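Local atomic coordinates of mannosylglycerate hydrolase MGH1-like glycoside hydrolase domain-containing protein (Thermus thermophilus HB8, PDB entry 4WVA), a protein that hydrolyses mannosylglycerate, a solute made by thermophiles under osmotic stress, to mannose and glycerate, and can also cleave glucosylglycerate. Residues E196-K201 with F391-D396; P305-T310 with V362-R367; P311-A316 with Y369-L374. All blocks are in the same frame, centred on the assembly; numbering follows the deposited sequence.

How the contacts relate
All three contacts belong to one (alpha/alpha)6-barrel catalytic domain of family GH63. Along the chain the order is 196-201, 305-310, 311-316, 362-367, 369-374, 391-396, so contact 1 brackets the others while contacts 2 and 3 alternate. Contact 1 lies at the active site, its centre about 25 Å from that of contact 2 and about 30 Å from that of contact 3. Contacts 2 and 3 are neighbours, centres about 8 Å apart, and share the helix 305-308 to 313-327 connection and the end of helix 356-368. Helix 372-389 then leads to strand 394-395, so the chain runs from contact 3, which itself meets neighbouring subunits as contact 2 meets one, to the catalytic pocket.

Contact 1: residues E196-K201 with F391-D396; sequences EERPRK and FREYYD
The guanidinium of Arg198 and the ring of Tyr394 are the flat groups that define this contact. At the guanidinium edge, in its plane, lies a water that accepts from Arg198 NH1 at 2.7 Å; Glu393 OE2 is also near that plane, but at 4.5 Å from Arg198 NH1 it is beyond a salt bridge. The Tyr394 ring meets Glu197 O obliquely, through its hydroxyl. With chi1 at 37°, Tyr394 CG sits in the crowded position between the backbone N and the carbonyl carbon, and the ring is directed at residues 196-201. The direct bond is short: Tyr394 OH donates to Glu197 O at 2.6 Å, reaching the carbonyl from above its plane, 36° out of it, rather than along a lone pair.

The same water donates to Glu393 OE1 at 2.7 Å and to Tyr394 OH at 2.9 Å. Its three bonds thus join the probable proton acceptor Glu393, the probable substrate-binding Arg198 and a tyrosine that is itself tied to the opposing backbone. Glu393 OE2 is engaged separately by Tyr28, and Arg198 NE is salt-bridged to Asp189, so both charged groups have second anchors. The nearby positive charge of Arg198 would be expected to favour the ionised carboxylate of Glu393, consistent with a general base. A bound Tris molecule close to Glu393 is consistent with a substrate pocket here. Further out, Glu197 OE1 and Arg392 NH2 are 4.5 Å apart and each bonds to the backbone of Gly404.

Residues 196-201 run from the end of a 3-10 segment through a short loop to the N-cap Arg200 and into helix 201-216, while residues 391-396 turn a corner at Glu393 before strand 394-395, which pairs antiparallel with strand 402-403 and is packed through Tyr395 against helix 372-389.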
loop_
_atom_site.group_PDB
_atom_site.type_symbol
_atom_site.label_atom_id
_atom_site.label_comp_id
_atom_site.label_asym_id
_atom_site.label_seq_id
_atom_site.Cartn_x
_atom_site.Cartn_y
_atom_site.Cartn_z
ATOM N N GLU A 196 -43.342 4.907 7.684
ATOM C CA GLU A 196 -42.807 3.585 7.349
ATOM C C GLU A 196 -41.468 3.686 6.596
ATOM O O GLU A 196 -40.722 2.711 6.524
ATOM C CB GLU A 196 -43.802 2.769 6.521
ATOM C CG GLU A 196 -45.045 2.325 7.288
ATOM C CD GLU A 196 -45.978 1.450 6.458
ATOM O OE1 GLU A 196 -45.486 0.607 5.675
ATOM O OE2 GLU A 196 -47.217 1.596 6.594
ATOM N N GLU A 197 -41.177 4.874 6.050
ATOM C CA GLU A 197 -39.951 5.095 5.276
ATOM C C GLU A 197 -38.905 5.861 6.075
ATOM O O GLU A 197 -37.828 6.178 5.558
ATOM C CB GLU A 197 -40.298 5.860 3.991
ATOM C CG GLU A 197 -41.156 5.044 3.040
ATOM C CD GLU A 197 -41.746 5.854 1.899
ATOM O OE1 GLU A 197 -41.294 6.971 1.627
ATOM O OE2 GLU A 197 -42.674 5.331 1.241
ATOM N N ARG A 198 -39.199 6.136 7.338
ATOM C CA ARG A 198 -38.363 6.963 8.208
ATOM C C ARG A 198 -37.884 6.214 9.457
ATOM O O ARG A 198 -38.404 5.139 9.782
ATOM C CB ARG A 198 -39.175 8.183 8.652
ATOM C CG ARG A 198 -39.545 9.127 7.515
ATOM C CD ARG A 198 -38.328 9.864 6.940
ATOM N NE ARG A 198 -37.654 10.693 7.945
ATOM C CZ ARG A 198 -36.527 11.375 7.730
ATOM N NH1 ARG A 198 -35.954 11.327 6.532
ATOM N NH2 ARG A 198 -35.979 12.101 8.707
ATOM N N PRO A 199 -36.893 6.791 10.173
ATOM C CA PRO A 199 -36.525 6.191 11.458
ATOM C C PRO A 199 -37.734 6.130 12.380
ATOM O O PRO A 199 -38.622 6.976 12.285
ATOM C CB PRO A 199 -35.487 7.164 12.029
ATOM C CG PRO A 199 -34.937 7.880 10.841
ATOM C CD PRO A 199 -36.112 8.016 9.907
ATOM N N ARG A 200 -37.750 5.120 13.238
ATOM C CA ARG A 200 -38.849 4.934 14.188
ATOM C C ARG A 200 -38.760 5.862 15.383
ATOM O O ARG A 200 -37.767 6.549 15.597
ATOM C CB ARG A 200 -38.859 3.497 14.665
ATOM C CG ARG A 200 -39.136 2.510 13.562
ATOM C CD ARG A 200 -39.145 1.106 14.112
ATOM N NE ARG A 200 -39.055 0.092 13.059
ATOM C CZ ARG A 200 -40.015 -0.763 12.721
ATOM N NH1 ARG A 200 -41.186 -0.766 13.353
ATOM N NH2 ARG A 200 -39.798 -1.649 11.753
ATOM N N LYS A 201 -39.816 5.875 16.192
ATOM C CA LYS A 201 -39.801 6.660 17.414
ATOM C C LYS A 201 -38.590 6.355 18.310
ATOM O O LYS A 201 -37.991 7.258 18.889
ATOM C CB LYS A 201 -41.089 6.405 18.211
ATOM C CG LYS A 201 -41.077 7.068 19.577
ATOM C CD LYS A 201 -42.405 6.875 20.298
ATOM C CE LYS A 201 -42.433 7.632 21.617
ATOM N NZ LYS A 201 -41.405 7.139 22.574
ATOM N N PHE A 391 -36.722 11.853 -9.160
ATOM C CA PHE A 391 -35.585 12.126 -8.275
ATOM C C PHE A 391 -36.046 12.057 -6.841
ATOM O O PHE A 391 -36.592 13.010 -6.306
ATOM C CB PHE A 391 -34.984 13.470 -8.638
ATOM C CG PHE A 391 -34.524 13.532 -10.074
ATOM C CD1 PHE A 391 -33.418 12.814 -10.485
ATOM C CD2 PHE A 391 -35.239 14.251 -11.026
ATOM C CE1 PHE A 391 -33.002 12.832 -11.805
ATOM C CE2 PHE A 391 -34.830 14.278 -12.352
ATOM C CZ PHE A 391 -33.711 13.576 -12.743
ATOM N N ARG A 392 -35.821 10.895 -6.249
ATOM C CA ARG A 392 -36.276 10.576 -4.910
ATOM C C ARG A 392 -35.062 10.329 -4.035
ATOM O O ARG A 392 -33.942 10.093 -4.528
ATOM C CB ARG A 392 -37.150 9.325 -4.915
ATOM C CG ARG A 392 -38.429 9.478 -5.744
ATOM C CD ARG A 392 -39.377 10.531 -5.194
ATOM N NE ARG A 392 -39.801 10.263 -3.815
ATOM C CZ ARG A 392 -40.821 9.490 -3.458
ATOM N NH1 ARG A 392 -41.550 8.863 -4.373
ATOM N NH2 ARG A 392 -41.102 9.314 -2.171
ATOM N N GLU A 393 -35.296 10.378 -2.733
ATOM C CA GLU A 393 -34.217 10.202 -1.763
ATOM C C GLU A 393 -33.644 8.767 -1.810
ATOM O O GLU A 393 -32.422 8.576 -1.709
ATOM C CB GLU A 393 -34.700 10.590 -0.368
ATOM C CG GLU A 393 -33.600 10.886 0.637
ATOM C CD GLU A 393 -34.136 11.341 1.992
ATOM O OE1 GLU A 393 -35.372 11.526 2.111
ATOM O OE2 GLU A 393 -33.325 11.536 2.940
ATOM N N TYR A 394 -34.505 7.757 -1.944
ATOM C CA TYR A 394 -34.059 6.369 -2.019
ATOM C C TYR A 394 -35.137 5.556 -2.710
ATOM O O TYR A 394 -36.222 6.083 -3.002
ATOM C CB TYR A 394 -33.697 5.788 -0.642
ATOM C CG TYR A 394 -34.591 6.244 0.485
ATOM C CD1 TYR A 394 -34.380 7.471 1.094
ATOM C CD2 TYR A 394 -35.639 5.458 0.939
ATOM C CE1 TYR A 394 -35.201 7.921 2.093
ATOM C CE2 TYR A 394 -36.453 5.899 1.960
ATOM C CZ TYR A 394 -36.224 7.137 2.533
ATOM O OH TYR A 394 -37.017 7.630 3.560
ATOM N N TYR A 395 -34.806 4.310 -2.997
ATOM C CA TYR A 395 -35.649 3.459 -3.824
ATOM C C TYR A 395 -35.705 2.064 -3.257
ATOM O O TYR A 395 -34.712 1.545 -2.766
ATOM C CB TYR A 395 -35.140 3.405 -5.268
ATOM C CG TYR A 395 -35.024 4.763 -5.913
ATOM C CD1 TYR A 395 -33.899 5.557 -5.704
ATOM C CD2 TYR A 395 -36.044 5.277 -6.710
ATOM C CE1 TYR A 395 -33.783 6.805 -6.279
ATOM C CE2 TYR A 395 -35.937 6.534 -7.276
ATOM C CZ TYR A 395 -34.809 7.300 -7.051
ATOM O OH TYR A 395 -34.679 8.553 -7.607
ATOM N N ASP A 396 -36.881 1.444 -3.339
ATOM C CA ASP A 396 -37.046 0.052 -2.945
ATOM C C ASP A 396 -36.193 -0.814 -3.886
ATOM O O ASP A 396 -36.313 -0.708 -5.106
ATOM C CB ASP A 396 -38.543 -0.316 -3.015
ATOM C CG ASP A 396 -38.840 -1.730 -2.554
ATOM O OD1 ASP A 396 -38.211 -2.681 -3.044
ATOM O OD2 ASP A 396 -39.741 -1.889 -1.706
HETATM O O HOH W 1 -36.887 10.476 4.103
#

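Contact 2: residues P305-T310 with V362-R367; sequences PLFAGT and VAEGFR
Leu306 CD1 lies over the centre of one face of the Phe366 ring, 3.5 Å from the centroid and 13° off the ring normal, a CH-pi contact. All six ring carbons are within 4.0 Å of this methyl, so the contact is shared by the whole face. Leu306 has CG anti to its carbonyl carbon (chi1 -62°), which carries the branch across to the aromatic group, and the two side chains cross obliquely. Although the first bond of the Phe366 side chain points away from residues 305-310, the ring as a whole turns back so that its centre lies beneath the methyl.

Beside this pair the backbones come very close: the CA atoms of Phe307 and Gly365 are 4.2 Å apart, and Leu306 O lies 3.6 Å from Gly365 CA. A beta carbon at Gly365 would fall about 2.5 Å from Leu306 CB, so the absence of a side chain is what permits this spacing. This is close helix-helix packing at a glycine, Gly365, within the (alpha/alpha)6-barrel. An alanine at Phe366 removes the ring face beneath Leu306 CD1 and would probably loosen the seating of helix 305-308 on helix 356-368.

On the other flank, Phe307 presents its ring edge to Glu364 CB, 4.0 Å from Phe307 CD1; the ring and the carboxylate planes are nearly perpendicular. In the next shell, Arg367 NH2 makes a salt bridge to Glu364 OE1 at 2.7 Å, its hydrogen-bond component weak because the N-H...O angle is 116°. Arg243 makes a cation-pi contact with Phe307 and hydrogen-bonds to Phe307 O through NH1.

Short helix 305-308 lies against the C-terminal half of helix 356-368, with helix 313-327 also touching Leu306 and Phe366, helix 372-389 packing on Phe366, and helix 260-275 meeting Pro305 and Ala308.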
loop_
_atom_site.group_PDB
_atom_site.type_symbol
_atom_site.label_atom_id
_atom_site.label_comp_id
_atom_site.label_asym_id
_atom_site.label_seq_id
_atom_site.Cartn_x
_atom_site.Cartn_y
_atom_site.Cartn_z
ATOM N N PRO A 305 -14.612 1.662 1.251
ATOM C CA PRO A 305 -13.140 1.708 1.113
ATOM C C PRO A 305 -12.636 1.624 -0.330
ATOM O O PRO A 305 -11.528 2.055 -0.620
ATOM C CB PRO A 305 -12.668 0.563 2.009
ATOM C CG PRO A 305 -13.705 0.532 3.076
ATOM C CD PRO A 305 -15.004 0.738 2.325
ATOM N N LEU A 306 -13.439 1.096 -1.243
ATOM C CA LEU A 306 -13.068 1.155 -2.658
ATOM C C LEU A 306 -12.875 2.601 -3.142
ATOM O O LEU A 306 -11.960 2.897 -3.915
ATOM C CB LEU A 306 -14.124 0.460 -3.505
ATOM C CG LEU A 306 -14.340 -1.025 -3.244
ATOM C CD1 LEU A 306 -15.669 -1.471 -3.843
ATOM C CD2 LEU A 306 -13.181 -1.861 -3.769
ATOM N N PHE A 307 -13.761 3.487 -2.691
ATOM C CA PHE A 307 -13.712 4.905 -3.033
ATOM C C PHE A 307 -12.492 5.571 -2.388
ATOM O O PHE A 307 -11.954 6.543 -2.919
ATOM C CB PHE A 307 -15.021 5.546 -2.550
ATOM C CG PHE A 307 -15.224 6.988 -2.954
ATOM C CD1 PHE A 307 -15.449 7.327 -4.280
ATOM C CD2 PHE A 307 -15.232 7.999 -2.004
ATOM C CE1 PHE A 307 -15.685 8.633 -4.653
ATOM C CE2 PHE A 307 -15.478 9.310 -2.373
ATOM C CZ PHE A 307 -15.687 9.627 -3.694
ATOM N N ALA A 308 -12.091 5.070 -1.226
ATOM C CA ALA A 308 -10.866 5.536 -0.572
ATOM C C ALA A 308 -9.588 5.087 -1.309
ATOM O O ALA A 308 -8.572 5.775 -1.285
ATOM C CB ALA A 308 -10.829 5.069 0.880
ATOM N N GLY A 309 -9.635 3.920 -1.932
ATOM C CA GLY A 309 -8.488 3.384 -2.663
ATOM C C GLY A 309 -7.462 2.660 -1.802
ATOM O O GLY A 309 -6.297 2.537 -2.193
ATOM N N THR A 310 -7.902 2.164 -0.648
ATOM C CA THR A 310 -7.022 1.444 0.304
ATOM C C THR A 310 -6.886 -0.078 0.107
ATOM O O THR A 310 -5.813 -0.631 0.377
ATOM C CB THR A 310 -7.441 1.728 1.781
ATOM O OG1 THR A 310 -8.729 1.165 2.075
ATOM C CG2 THR A 310 -7.449 3.195 2.074
ATOM N N VAL A 362 -19.607 3.998 -4.869
ATOM C CA VAL A 362 -19.203 2.595 -4.997
ATOM C C VAL A 362 -18.876 2.230 -6.454
ATOM O O VAL A 362 -17.932 1.496 -6.694
ATOM C CB VAL A 362 -20.249 1.656 -4.363
ATOM C CG1 VAL A 362 -19.883 0.198 -4.571
ATOM C CG2 VAL A 362 -20.363 1.966 -2.890
ATOM N N ALA A 363 -19.641 2.752 -7.415
ATOM C CA ALA A 363 -19.294 2.580 -8.836
ATOM C C ALA A 363 -17.934 3.189 -9.157
ATOM O O ALA A 363 -17.127 2.572 -9.849
ATOM C CB ALA A 363 -20.355 3.205 -9.727
ATOM N N GLU A 364 -17.692 4.402 -8.665
ATOM C CA GLU A 364 -16.387 5.055 -8.795
ATOM C C GLU A 364 -15.282 4.123 -8.280
ATOM O O GLU A 364 -14.275 3.930 -8.947
ATOM C CB GLU A 364 -16.369 6.388 -8.035
ATOM C CG GLU A 364 -17.020 7.524 -8.801
ATOM C CD GLU A 364 -16.100 8.151 -9.824
ATOM O OE1 GLU A 364 -14.880 8.212 -9.562
ATOM O OE2 GLU A 364 -16.589 8.646 -10.863
ATOM N N GLY A 365 -15.479 3.575 -7.081
ATOM C CA GLY A 365 -14.477 2.694 -6.465
ATOM C C GLY A 365 -14.265 1.438 -7.286
ATOM O O GLY A 365 -13.125 1.053 -7.565
ATOM N N PHE A 366 -15.351 0.791 -7.698
ATOM C CA PHE A 366 -15.202 -0.419 -8.489
ATOM C C PHE A 366 -14.494 -0.149 -9.811
ATOM O O PHE A 366 -13.641 -0.947 -10.231
ATOM C CB PHE A 366 -16.534 -1.138 -8.702
ATOM C CG PHE A 366 -16.925 -2.057 -7.574
ATOM C CD1 PHE A 366 -16.073 -3.093 -7.167
ATOM C CD2 PHE A 366 -18.150 -1.930 -6.944
ATOM C CE1 PHE A 366 -16.427 -3.941 -6.149
ATOM C CE2 PHE A 366 -18.518 -2.796 -5.930
ATOM C CZ PHE A 366 -17.658 -3.807 -5.533
ATOM N N ARG A 367 -14.816 0.971 -10.457
ATOM C CA ARG A 367 -14.136 1.372 -11.697
ATOM C C ARG A 367 -12.646 1.489 -11.460
ATOM O O ARG A 367 -11.842 1.010 -12.268
ATOM C CB ARG A 367 -14.705 2.695 -12.225
ATOM C CG ARG A 367 -14.138 3.162 -13.567
ATOM C CD ARG A 367 -12.804 3.910 -13.484
ATOM N NE ARG A 367 -12.782 4.842 -12.355
ATOM C CZ ARG A 367 -13.297 6.073 -12.352
ATOM N NH1 ARG A 367 -13.864 6.578 -13.447
ATOM N NH2 ARG A 367 -13.234 6.807 -11.240
#

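Contact 3: residues P311-A316 with Y369-L374; sequences PHQGRA and YGFAAL
Tyr369 places CG anti to its carbonyl carbon (chi1 -80°) and Phe371 does likewise, so that both rings extend toward residues 311-316, where Gln313 has CG anti to its backbone N (chi1 -172°) and then bends at chi2. The tyrosine follows helix 356-368, which a Schellman motif ends: Gly370, with positive phi, is its C-prime residue, Gly370 N bonding to Arg367 O and Phe371 N to Phe366 O. This links two helices of the (alpha/alpha)6-barrel, since Phe371 is the N-cap of helix 372-389.

The Gln313 side chain slides past Tyr369 in the opposite direction and meets Phe371 tip to tip, its amide plane within 2° of the phenylalanine ring plane. Ala316 CB touches both aromatics obliquely, 3.5 Å from Tyr369 CD2 and 3.9 Å from Phe371 CE1. Tyr369 also stacks on His312 of the second subunit, while His312 stacks on Tyr369 of the third, so the contact borders the interfaces between subunits.

Pro311 crosses the tyrosine tip at about a right angle, with its CG 3.8 Å from Tyr369 CZ. Tyr369 OH donates to Pro311 O at 2.7 Å, in the carbonyl plane and on a lone pair.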
loop_
_atom_site.group_PDB
_atom_site.type_symbol
_atom_site.label_atom_id
_atom_site.label_comp_id
_atom_site.label_asym_id
_atom_site.label_seq_id
_atom_site.Cartn_x
_atom_site.Cartn_y
_atom_site.Cartn_z
ATOM N N PRO A 311 -7.948 -0.787 -0.328
ATOM C CA PRO A 311 -7.746 -2.233 -0.402
ATOM C C PRO A 311 -6.800 -2.651 -1.510
ATOM O O PRO A 311 -6.612 -1.907 -2.474
ATOM C CB PRO A 311 -9.135 -2.787 -0.757
ATOM C CG PRO A 311 -9.951 -1.649 -1.128
ATOM C CD PRO A 311 -9.354 -0.411 -0.547
ATOM N N HIS A 312 -6.224 -3.838 -1.379
ATOM C CA HIS A 312 -5.630 -4.486 -2.525
ATOM C C HIS A 312 -6.725 -5.123 -3.385
ATOM O O HIS A 312 -7.873 -5.223 -2.991
ATOM C CB HIS A 312 -4.509 -5.494 -2.144
ATOM C CG HIS A 312 -4.929 -6.606 -1.231
ATOM N ND1 HIS A 312 -5.842 -7.570 -1.590
ATOM C CD2 HIS A 312 -4.489 -6.958 0.002
ATOM C CE1 HIS A 312 -5.979 -8.446 -0.608
ATOM N NE2 HIS A 312 -5.167 -8.101 0.369
ATOM N N GLN A 313 -6.335 -5.495 -4.585
ATOM C CA GLN A 313 -7.257 -6.004 -5.588
ATOM C C GLN A 313 -8.011 -7.250 -5.162
ATOM O O GLN A 313 -9.162 -7.427 -5.536
ATOM C CB GLN A 313 -6.457 -6.350 -6.838
ATOM C CG GLN A 313 -7.282 -6.715 -8.050
ATOM C CD GLN A 313 -8.050 -5.554 -8.595
ATOM O OE1 GLN A 313 -8.927 -5.739 -9.440
ATOM N NE2 GLN A 313 -7.691 -4.333 -8.184
ATOM N N GLY A 314 -7.333 -8.138 -4.447
ATOM C CA GLY A 314 -7.966 -9.357 -3.931
ATOM C C GLY A 314 -9.144 -9.026 -3.048
ATOM O O GLY A 314 -10.238 -9.582 -3.194
ATOM N N ARG A 315 -8.938 -8.085 -2.144
ATOM C CA ARG A 315 -9.956 -7.623 -1.266
ATOM C C ARG A 315 -11.101 -6.942 -2.059
ATOM O O ARG A 315 -12.277 -7.160 -1.791
ATOM C CB ARG A 315 -9.335 -6.670 -0.263
ATOM C CG ARG A 315 -10.217 -6.289 0.869
ATOM C CD ARG A 315 -9.357 -5.869 2.057
ATOM N NE ARG A 315 -8.676 -7.006 2.632
ATOM C CZ ARG A 315 -7.892 -6.972 3.695
ATOM N NH1 ARG A 315 -7.692 -5.843 4.361
ATOM N NH2 ARG A 315 -7.356 -8.123 4.138
ATOM N N ALA A 316 -10.745 -6.142 -3.060
ATOM C CA ALA A 316 -11.736 -5.535 -3.940
ATOM C C ALA A 316 -12.548 -6.611 -4.678
ATOM O O ALA A 316 -13.758 -6.472 -4.865
ATOM C CB ALA A 316 -11.070 -4.586 -4.940
ATOM N N TYR A 369 -10.821 -0.013 -9.457
ATOM C CA TYR A 369 -10.231 -1.344 -9.263
ATOM C C TYR A 369 -10.396 -2.251 -10.489
ATOM O O TYR A 369 -10.072 -3.435 -10.429
ATOM C CB TYR A 369 -10.789 -2.000 -7.975
ATOM C CG TYR A 369 -10.087 -1.472 -6.734
ATOM C CD1 TYR A 369 -10.512 -0.315 -6.112
ATOM C CD2 TYR A 369 -8.940 -2.084 -6.237
ATOM C CE1 TYR A 369 -9.845 0.215 -5.027
ATOM C CE2 TYR A 369 -8.250 -1.555 -5.153
ATOM C CZ TYR A 369 -8.721 -0.423 -4.531
ATOM O OH TYR A 369 -8.093 0.116 -3.449
ATOM N N GLY A 370 -10.873 -1.711 -11.605
ATOM C CA GLY A 370 -10.999 -2.509 -12.844
ATOM C C GLY A 370 -12.279 -3.289 -13.028
ATOM O O GLY A 370 -12.426 -4.001 -14.031
ATOM N N PHE A 371 -13.231 -3.127 -12.101
ATOM C CA PHE A 371 -14.504 -3.844 -12.138
ATOM C C PHE A 371 -15.521 -3.027 -12.937
ATOM O O PHE A 371 -16.487 -2.476 -12.409
ATOM C CB PHE A 371 -14.974 -4.154 -10.719
ATOM C CG PHE A 371 -14.094 -5.156 -10.019
ATOM C CD1 PHE A 371 -13.098 -4.745 -9.153
ATOM C CD2 PHE A 371 -14.240 -6.512 -10.270
ATOM C CE1 PHE A 371 -12.270 -5.679 -8.527
ATOM C CE2 PHE A 371 -13.413 -7.442 -9.651
ATOM C CZ PHE A 371 -12.430 -7.023 -8.788
ATOM N N ALA A 372 -15.284 -2.955 -14.240
ATOM C CA ALA A 372 -16.051 -2.065 -15.114
ATOM C C ALA A 372 -17.516 -2.492 -15.232
ATOM O O ALA A 372 -18.421 -1.643 -15.265
ATOM C CB ALA A 372 -15.404 -2.011 -16.493
ATOM N N ALA A 373 -17.756 -3.800 -15.296
ATOM C CA ALA A 373 -19.121 -4.321 -15.452
ATOM C C ALA A 373 -19.976 -3.982 -14.246
ATOM O O ALA A 373 -21.124 -3.557 -14.375
ATOM C CB ALA A 373 -19.096 -5.827 -15.666
ATOM N N LEU A 374 -19.404 -4.160 -13.062
ATOM C CA LEU A 374 -20.090 -3.817 -11.843
ATOM C C LEU A 374 -20.338 -2.313 -11.733
ATOM O O LEU A 374 -21.433 -1.880 -11.373
ATOM C CB LEU A 374 -19.291 -4.337 -10.655
ATOM C CG LEU A 374 -19.900 -4.516 -9.282
ATOM C CD1 LEU A 374 -21.320 -5.069 -9.270
ATOM C CD2 LEU A 374 -18.972 -5.459 -8.516
#